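Local coordinates for protein Poly(beta-D-mannuronate) C5 epimerase (Pseudomonas syringae pv. tomato, PDB 4NK6) that epimerizes beta-D-mannuronate residues to alpha-L-guluronate within the growing alginate polymer and helps protect that polymer from degradation as it crosses the periplasm, at residues Gln98-Lys103 with Gln107-Val112; Val163-Glu168 with Gly172-Arg177. One frame throughout, in Å; residues are numbered along the deposited sequence.

Contact 1: residues Gln98-Lys103 with Gln107-Val112; sequences QDLVKK and QFLSEV
Leu109, on the strand that begins there, sends its CD2 methyl against the helix at Leu100 and Val101, and this one branch makes most of the contact. Its CG stands anti to the backbone N (chi1 -178°), which carries the end of the side chain across to the helix. There Leu109 CD2 lies 3.5 Å from Leu100 CB, at the root of that side chain, nearer than its methyls, and 3.8 Å from Val101 N. The side chains of Val101 and Leu109 run at about a right angle to each other, with Val101 CG2 3.9 Å from Leu109 CD2. Beyond the pair, Leu100 packs on Ile88 and Ile90 of strand 86-91 and on Ile53, while Val101 also touches Tyr117 and Leu109 touches Ala119, both on strand 116-119. No direct hydrogen bond joins helix and strand; a water lies 2.8 Å from both Val101 O and Leu109 O and may bridge them. Branched aliphatic groups thus hold helix 97-103 to the strand after it at one end of the beta-helix, by a join that is mainly apolar, with a water set between two main-chain carbonyls.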
ATOM      1  N   GLN A  98      23.705   2.668 -12.789  1.00 43.98           N
ATOM      2  CA  GLN A  98      25.108   2.882 -13.120  1.00 46.75           C
ATOM      3  C   GLN A  98      25.250   3.685 -14.414  1.00 51.21           C
ATOM      4  O   GLN A  98      26.176   4.491 -14.544  1.00 49.51           O
ATOM      5  CB  GLN A  98      25.896   1.560 -13.186  1.00 47.71           C
ATOM      6  CG  GLN A  98      26.286   1.002 -11.813  1.00 47.16           C
ATOM      7  CD  GLN A  98      25.068   0.718 -10.943  1.00 47.11           C
ATOM      8  OE1 GLN A  98      24.087   0.149 -11.415  1.00 44.09           O
ATOM      9  NE2 GLN A  98      25.116   1.134  -9.675  1.00 45.73           N
ATOM     10  N   ASP A  99      24.331   3.475 -15.358  1.00 50.35           N
ATOM     11  CA  ASP A  99      24.342   4.231 -16.613  1.00 47.93           C
ATOM     12  C   ASP A  99      24.049   5.712 -16.349  1.00 44.68           C
ATOM     13  O   ASP A  99      24.690   6.595 -16.919  1.00 45.61           O
ATOM     14  CB  ASP A  99      23.323   3.667 -17.613  1.00 48.10           C
ATOM     15  CG  ASP A  99      23.638   2.240 -18.053  1.00 54.63           C
ATOM     16  OD1 ASP A  99      24.829   1.896 -18.222  1.00 53.44           O
ATOM     17  OD2 ASP A  99      22.679   1.456 -18.235  1.00 56.34           O
ATOM     18  N   LEU A 100      23.076   5.982 -15.481  1.00 44.93           N
ATOM     19  CA  LEU A 100      22.729   7.358 -15.120  1.00 41.87           C
ATOM     20  C   LEU A 100      23.910   8.102 -14.511  1.00 49.94           C
ATOM     21  O   LEU A 100      24.146   9.271 -14.820  1.00 51.83           O
ATOM     22  CB  LEU A 100      21.583   7.375 -14.103  1.00 45.52           C
ATOM     23  CG  LEU A 100      20.156   7.082 -14.549  1.00 46.70           C
ATOM     24  CD1 LEU A 100      19.212   7.217 -13.350  1.00 47.03           C
ATOM     25  CD2 LEU A 100      19.739   8.006 -15.683  1.00 39.79           C
ATOM     26  N   VAL A 101      24.633   7.428 -13.621  1.00 47.01           N
ATOM     27  CA  VAL A 101      25.747   8.053 -12.917  1.00 51.08           C
ATOM     28  C   VAL A 101      26.828   8.497 -13.903  1.00 53.63           C
ATOM     29  O   VAL A 101      27.396   9.584 -13.774  1.00 53.52           O
ATOM     30  CB  VAL A 101      26.337   7.113 -11.844  1.00 55.24           C
ATOM     31  CG1 VAL A 101      27.574   7.728 -11.211  1.00 55.33           C
ATOM     32  CG2 VAL A 101      25.285   6.802 -10.774  1.00 46.98           C
ATOM     33  N   LYS A 102      27.084   7.665 -14.908  1.00 53.45           N
ATOM     34  CA  LYS A 102      28.055   7.997 -15.939  1.00 55.24           C
ATOM     35  C   LYS A 102      27.630   9.221 -16.752  1.00 55.25           C
ATOM     36  O   LYS A 102      28.467  10.030 -17.147  1.00 58.49           O
ATOM     37  CB  LYS A 102      28.288   6.800 -16.875  1.00 59.28           C
ATOM     38  CG  LYS A 102      29.004   5.617 -16.233  1.00 62.48           C
ATOM     39  CD  LYS A 102      29.212   4.463 -17.228  1.00 61.98           C
ATOM     40  CE  LYS A 102      29.598   3.161 -16.522  1.00 61.35           C
ATOM     41  NZ  LYS A 102      29.969   2.048 -17.471  1.00 66.47           N
ATOM     42  N   LYS A 103      26.330   9.358 -16.993  1.00 51.95           N
ATOM     43  CA  LYS A 103      25.829  10.362 -17.933  1.00 55.13           C
ATOM     44  C   LYS A 103      25.363  11.668 -17.268  1.00 50.57           C
ATOM     45  O   LYS A 103      25.470  12.738 -17.856  1.00 53.23           O
ATOM     46  CB  LYS A 103      24.701   9.766 -18.786  1.00 56.88           C
ATOM     47  CG  LYS A 103      24.267  10.634 -19.960  1.00 59.77           C
ATOM     48  CD  LYS A 103      25.343  10.691 -21.039  1.00 61.74           C
ATOM     49  N   GLN A 107      26.687  17.031  -9.769  1.00 45.72           N
ATOM     50  CA  GLN A 107      25.835  17.886  -8.944  1.00 49.63           C
ATOM     51  C   GLN A 107      24.387  17.394  -8.868  1.00 43.92           C
ATOM     52  O   GLN A 107      23.662  17.746  -7.937  1.00 47.90           O
ATOM     53  CB  GLN A 107      25.870  19.341  -9.427  1.00 54.22           C
ATOM     54  CG  GLN A 107      25.127  19.586 -10.731  1.00 59.75           C
ATOM     55  CD  GLN A 107      25.309  21.000 -11.258  1.00 66.32           C
ATOM     56  OE1 GLN A 107      25.035  21.982 -10.562  1.00 65.68           O
ATOM     57  NE2 GLN A 107      25.781  21.110 -12.494  1.00 67.52           N
ATOM     58  N   PHE A 108      23.962  16.581  -9.833  1.00 40.90           N
ATOM     59  CA  PHE A 108      22.579  16.074  -9.826  1.00 40.31           C
ATOM     60  C   PHE A 108      22.486  14.606  -9.413  1.00 40.15           C
ATOM     61  O   PHE A 108      21.452  14.153  -8.918  1.00 40.98           O
ATOM     62  CB  PHE A 108      21.931  16.273 -11.196  1.00 42.66           C
ATOM     63  CG  PHE A 108      21.852  17.712 -11.619  1.00 45.72           C
ATOM     64  CD1 PHE A 108      21.461  18.687 -10.714  1.00 41.30           C
ATOM     65  CD2 PHE A 108      22.174  18.093 -12.914  1.00 42.72           C
ATOM     66  CE1 PHE A 108      21.390  20.026 -11.088  1.00 45.43           C
ATOM     67  CE2 PHE A 108      22.105  19.431 -13.298  1.00 44.84           C
ATOM     68  CZ  PHE A 108      21.707  20.397 -12.379  1.00 41.77           C
ATOM     69  N   LEU A 109      23.566  13.866  -9.632  1.00 44.91           N
ATOM     70  CA  LEU A 109      23.618  12.453  -9.266  1.00 43.62           C
ATOM     71  C   LEU A 109      25.071  12.083  -8.990  1.00 43.65           C
ATOM     72  O   LEU A 109      25.879  11.994  -9.904  1.00 44.25           O
ATOM     73  CB  LEU A 109      23.047  11.580 -10.387  1.00 39.62           C
ATOM     74  CG  LEU A 109      23.005  10.076 -10.103  1.00 44.58           C
ATOM     75  CD1 LEU A 109      22.265   9.787  -8.798  1.00 36.46           C
ATOM     76  CD2 LEU A 109      22.364   9.319 -11.264  1.00 41.22           C
ATOM     77  N   SER A 110      25.393  11.876  -7.720  1.00 45.20           N
ATOM     78  CA  SER A 110      26.778  11.743  -7.287  1.00 44.98           C
ATOM     79  C   SER A 110      27.025  10.426  -6.564  1.00 48.39           C
ATOM     80  O   SER A 110      26.233  10.027  -5.710  1.00 43.75           O
ATOM     81  CB  SER A 110      27.126  12.912  -6.357  1.00 51.36           C
ATOM     82  OG  SER A 110      28.376  12.720  -5.723  1.00 58.15           O
ATOM     83  N   GLU A 111      28.124   9.753  -6.906  1.00 45.93           N
ATOM     84  CA  GLU A 111      28.560   8.571  -6.170  1.00 44.31           C
ATOM     85  C   GLU A 111      29.438   9.017  -5.009  1.00 48.71           C
ATOM     86  O   GLU A 111      30.588   9.393  -5.210  1.00 48.35           O
ATOM     87  CB  GLU A 111      29.355   7.620  -7.077  1.00 45.44           C
ATOM     88  CG  GLU A 111      29.759   6.324  -6.386  1.00 48.81           C
ATOM     89  CD  GLU A 111      30.193   5.227  -7.352  1.00 54.73           C
ATOM     90  OE1 GLU A 111      30.536   5.541  -8.511  1.00 52.02           O
ATOM     91  OE2 GLU A 111      30.182   4.042  -6.947  1.00 55.12           O
ATOM     92  N   VAL A 112      28.903   8.985  -3.794  1.00 46.58           N
ATOM     93  CA  VAL A 112      29.648   9.499  -2.647  1.00 49.69           C
ATOM     94  C   VAL A 112      30.647   8.484  -2.075  1.00 50.54           C
ATOM     95  O   VAL A 112      31.633   8.856  -1.443  1.00 50.79           O
ATOM     96  CB  VAL A 112      28.710  10.054  -1.558  1.00 48.77           C
ATOM     97  CG1 VAL A 112      28.042  11.332  -2.056  1.00 48.51           C
ATOM     98  CG2 VAL A 112      27.665   9.031  -1.184  1.00 44.86           C
TER
HETATM   99  O   HOH W   1      27.938  11.274 -11.666  1.00 42.47           O

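Contact 2: residues Val163-Glu168 with Gly172-Arg177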
ATOM      1  N   VAL A 163      16.770   1.957  -1.350  1.00 30.18           N
ATOM      2  CA  VAL A 163      16.402   3.287  -1.835  1.00 30.72           C
ATOM      3  C   VAL A 163      15.763   4.059  -0.686  1.00 32.40           C
ATOM      4  O   VAL A 163      14.695   3.697  -0.211  1.00 38.82           O
ATOM      5  CB  VAL A 163      15.409   3.214  -3.012  1.00 32.62           C
ATOM      6  CG1 VAL A 163      15.171   4.616  -3.586  1.00 31.56           C
ATOM      7  CG2 VAL A 163      15.941   2.251  -4.096  1.00 32.34           C
ATOM      8  N   ASN A 164      16.424   5.116  -0.233  1.00 32.47           N
ATOM      9  CA  ASN A 164      16.010   5.786   0.991  1.00 27.77           C
ATOM     10  C   ASN A 164      15.828   7.280   0.809  1.00 32.16           C
ATOM     11  O   ASN A 164      16.589   7.918   0.084  1.00 33.58           O
ATOM     12  CB  ASN A 164      17.034   5.537   2.106  1.00 29.79           C
ATOM     13  CG  ASN A 164      17.039   4.095   2.588  1.00 31.53           C
ATOM     14  OD1 ASN A 164      15.992   3.530   2.893  1.00 38.74           O
ATOM     15  ND2 ASN A 164      18.222   3.502   2.677  1.00 34.74           N
ATOM     16  N   ALA A 165      14.806   7.825   1.463  1.00 31.58           N
ATOM     17  CA  ALA A 165      14.656   9.267   1.584  1.00 33.06           C
ATOM     18  C   ALA A 165      15.771   9.764   2.491  1.00 34.03           C
ATOM     19  O   ALA A 165      15.903   9.308   3.628  1.00 35.13           O
ATOM     20  CB  ALA A 165      13.299   9.600   2.181  1.00 27.34           C
ATOM     21  N   TRP A 166      16.560  10.710   1.994  1.00 32.97           N
ATOM     22  CA  TRP A 166      17.802  11.099   2.653  1.00 36.02           C
ATOM     23  C   TRP A 166      17.886  12.600   2.934  1.00 37.77           C
ATOM     24  O   TRP A 166      17.720  13.428   2.038  1.00 37.20           O
ATOM     25  CB  TRP A 166      18.994  10.660   1.791  1.00 38.00           C
ATOM     26  CG  TRP A 166      20.323  10.757   2.484  1.00 39.53           C
ATOM     27  CD1 TRP A 166      21.230  11.778   2.389  1.00 38.79           C
ATOM     28  CD2 TRP A 166      20.897   9.790   3.377  1.00 41.54           C
ATOM     29  NE1 TRP A 166      22.329  11.503   3.168  1.00 41.45           N
ATOM     30  CE2 TRP A 166      22.148  10.291   3.786  1.00 44.43           C
ATOM     31  CE3 TRP A 166      20.467   8.554   3.876  1.00 41.43           C
ATOM     32  CZ2 TRP A 166      22.976   9.599   4.672  1.00 43.53           C
ATOM     33  CZ3 TRP A 166      21.295   7.867   4.752  1.00 43.27           C
ATOM     34  CH2 TRP A 166      22.533   8.391   5.139  1.00 41.93           C
ATOM     35  N   SER A 167      18.148  12.946   4.188  1.00 37.68           N
ATOM     36  CA  SER A 167      18.365  14.336   4.552  1.00 34.43           C
ATOM     37  C   SER A 167      19.860  14.631   4.488  1.00 40.95           C
ATOM     38  O   SER A 167      20.650  14.052   5.235  1.00 42.17           O
ATOM     39  CB  SER A 167      17.807  14.617   5.948  1.00 37.19           C
ATOM     40  OG  SER A 167      18.162  15.917   6.394  1.00 43.80           O
ATOM     41  N   GLU A 168      20.255  15.515   3.577  1.00 39.95           N
ATOM     42  CA  GLU A 168      21.660  15.878   3.453  1.00 42.54           C
ATOM     43  C   GLU A 168      22.122  16.699   4.649  1.00 48.81           C
ATOM     44  O   GLU A 168      23.289  16.627   5.041  1.00 50.67           O
ATOM     45  CB  GLU A 168      21.927  16.621   2.141  1.00 41.44           C
ATOM     46  CG  GLU A 168      21.747  15.744   0.904  1.00 46.84           C
ATOM     47  CD  GLU A 168      22.129  16.446  -0.389  1.00 52.56           C
ATOM     48  OE1 GLU A 168      23.338  16.493  -0.712  1.00 61.91           O
ATOM     49  OE2 GLU A 168      21.218  16.934  -1.093  1.00 45.90           O
ATOM     50  N   GLY A 172      21.611  11.584   7.179  1.00 41.95           N
ATOM     51  CA  GLY A 172      20.964  10.341   7.548  1.00 40.06           C
ATOM     52  C   GLY A 172      19.584  10.281   6.920  1.00 40.36           C
ATOM     53  O   GLY A 172      19.223  11.153   6.126  1.00 37.34           O
ATOM     54  N   LEU A 173      18.819   9.252   7.270  1.00 36.97           N
ATOM     55  CA  LEU A 173      17.450   9.102   6.785  1.00 37.53           C
ATOM     56  C   LEU A 173      16.623  10.327   7.138  1.00 37.41           C
ATOM     57  O   LEU A 173      16.826  10.938   8.190  1.00 36.81           O
ATOM     58  CB  LEU A 173      16.800   7.861   7.406  1.00 38.71           C
ATOM     59  CG  LEU A 173      17.402   6.504   7.028  1.00 38.48           C
ATOM     60  CD1 LEU A 173      16.702   5.351   7.779  1.00 37.43           C
ATOM     61  CD2 LEU A 173      17.289   6.310   5.533  1.00 34.48           C
ATOM     62  N   ALA A 174      15.696  10.684   6.256  1.00 33.76           N
ATOM     63  CA  ALA A 174      14.756  11.774   6.524  1.00 35.30           C
ATOM     64  C   ALA A 174      13.680  11.334   7.509  1.00 30.70           C
ATOM     65  O   ALA A 174      12.512  11.199   7.139  1.00 34.42           O
ATOM     66  CB  ALA A 174      14.111  12.249   5.221  1.00 34.09           C
ATOM     67  N   ALA A 175      14.077  11.115   8.759  1.00 36.22           N
ATOM     68  CA  ALA A 175      13.173  10.587   9.780  1.00 37.16           C
ATOM     69  C   ALA A 175      11.902  11.427   9.874  1.00 36.74           C
ATOM     70  O   ALA A 175      11.956  12.650   9.763  1.00 35.28           O
ATOM     71  CB  ALA A 175      13.875  10.512  11.138  1.00 34.98           C
ATOM     72  N   TYR A 176      10.761  10.763  10.052  1.00 29.08           N
ATOM     73  CA  TYR A 176       9.483  11.464  10.076  1.00 31.44           C
ATOM     74  C   TYR A 176       9.423  12.487  11.197  1.00 35.16           C
ATOM     75  O   TYR A 176       9.845  12.205  12.312  1.00 37.44           O
ATOM     76  CB  TYR A 176       8.321  10.483  10.237  1.00 29.96           C
ATOM     77  CG  TYR A 176       7.025  11.207  10.418  1.00 30.89           C
ATOM     78  CD1 TYR A 176       6.415  11.831   9.339  1.00 30.08           C
ATOM     79  CD2 TYR A 176       6.429  11.310  11.673  1.00 31.78           C
ATOM     80  CE1 TYR A 176       5.236  12.522   9.493  1.00 31.89           C
ATOM     81  CE2 TYR A 176       5.237  12.012  11.838  1.00 36.89           C
ATOM     82  CZ  TYR A 176       4.653  12.614  10.736  1.00 33.74           C
ATOM     83  OH  TYR A 176       3.480  13.308  10.852  1.00 35.30           O
ATOM     84  N   ARG A 177       8.887  13.669  10.900  1.00 31.29           N
ATOM     85  CA  ARG A 177       8.711  14.707  11.914  1.00 34.33           C
ATOM     86  C   ARG A 177       7.312  15.319  11.904  1.00 36.84           C
ATOM     87  O   ARG A 177       6.714  15.518  12.949  1.00 34.53           O
ATOM     88  CB  ARG A 177       9.744  15.830  11.732  1.00 39.40           C
ATOM     89  CG  ARG A 177      11.170  15.423  12.048  1.00 46.51           C
ATOM     90  CD  ARG A 177      12.133  16.605  11.981  1.00 50.64           C
ATOM     91  NE  ARG A 177      12.360  17.092  10.623  1.00 44.94           N
ATOM     92  CZ  ARG A 177      13.493  17.665  10.222  1.00 51.06           C
ATOM     93  NH1 ARG A 177      14.502  17.810  11.075  1.00 50.91           N
ATOM     94  NH2 ARG A 177      13.623  18.084   8.968  1.00 46.88           N
TER
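A short antiparallel beta hairpin leaves the wall of the right-handed parallel beta-helix here: strand 162-167 turns back through a four-residue connection and pairs with the two-residue strand 172-173. Ser167 and Gly172 form the hydrogen-bonded pair. Ser167 N donates to Gly172 O at 2.9 Å, nearly in line with the carbonyl bond, and Gly172 N returns a longer bond of 3.3 Å to Ser167 O, lying in that carbonyl's plane. Trp166 and Leu173 are the adjoining non-hydrogen-bonded pair. Past them, Ala174 N reaches Ala165 O at 3.0 Å with an almost straight N-H...O angle of 169°, although the donor sits above the carbonyl plane; Ala174 is the centre of an inverse gamma turn, where the chain leaves the ladder.

The indole of Trp166 folds back over the second strand. With CG anti to the backbone N (chi1 -168°), the ring lies against the main chain of Gly172, whose CA stands 3.6 Å from the centroid of the six-membered ring and only 17° off its normal, a CH-pi contact over the face. Trp166 also makes a cation-pi contact with Arg141 of the neighbouring strand 139-143. Polar side chains beside the pairing bond to residues outside the hairpin strands: Ser167 OG bonds to Glu145 and Arg170, and Asn164 ND2 to Glu139. Strand 162-167 thereby serves both the parallel stacking of the beta-helix, between strands 139-143 and 200-202, and this antiparallel excursion. Beside the indole, Leu173 leans back across Asn164, its CD2 methyl 3.5 Å from Asn164 CB.

Both contacts belong to the N-terminal part of the beta-helix, with centres 19 Å apart and nearest atoms about 7 Å apart, so they do not touch. They follow in series along the chain: contact 1 is complete before the chain reaches contact 2. The two are connected through the strand network of one wall, since strand 109-113 pairs antiparallel with 116-119, which runs parallel beside 139-143, and that in turn beside 162-167. Contact 1 sets a helix on the first strand of this series; contact 2 adds a hairpin on strand 162-167, two parallel steps beyond 116-119. Both belong to the early coils, away from the probable proton acceptor His274.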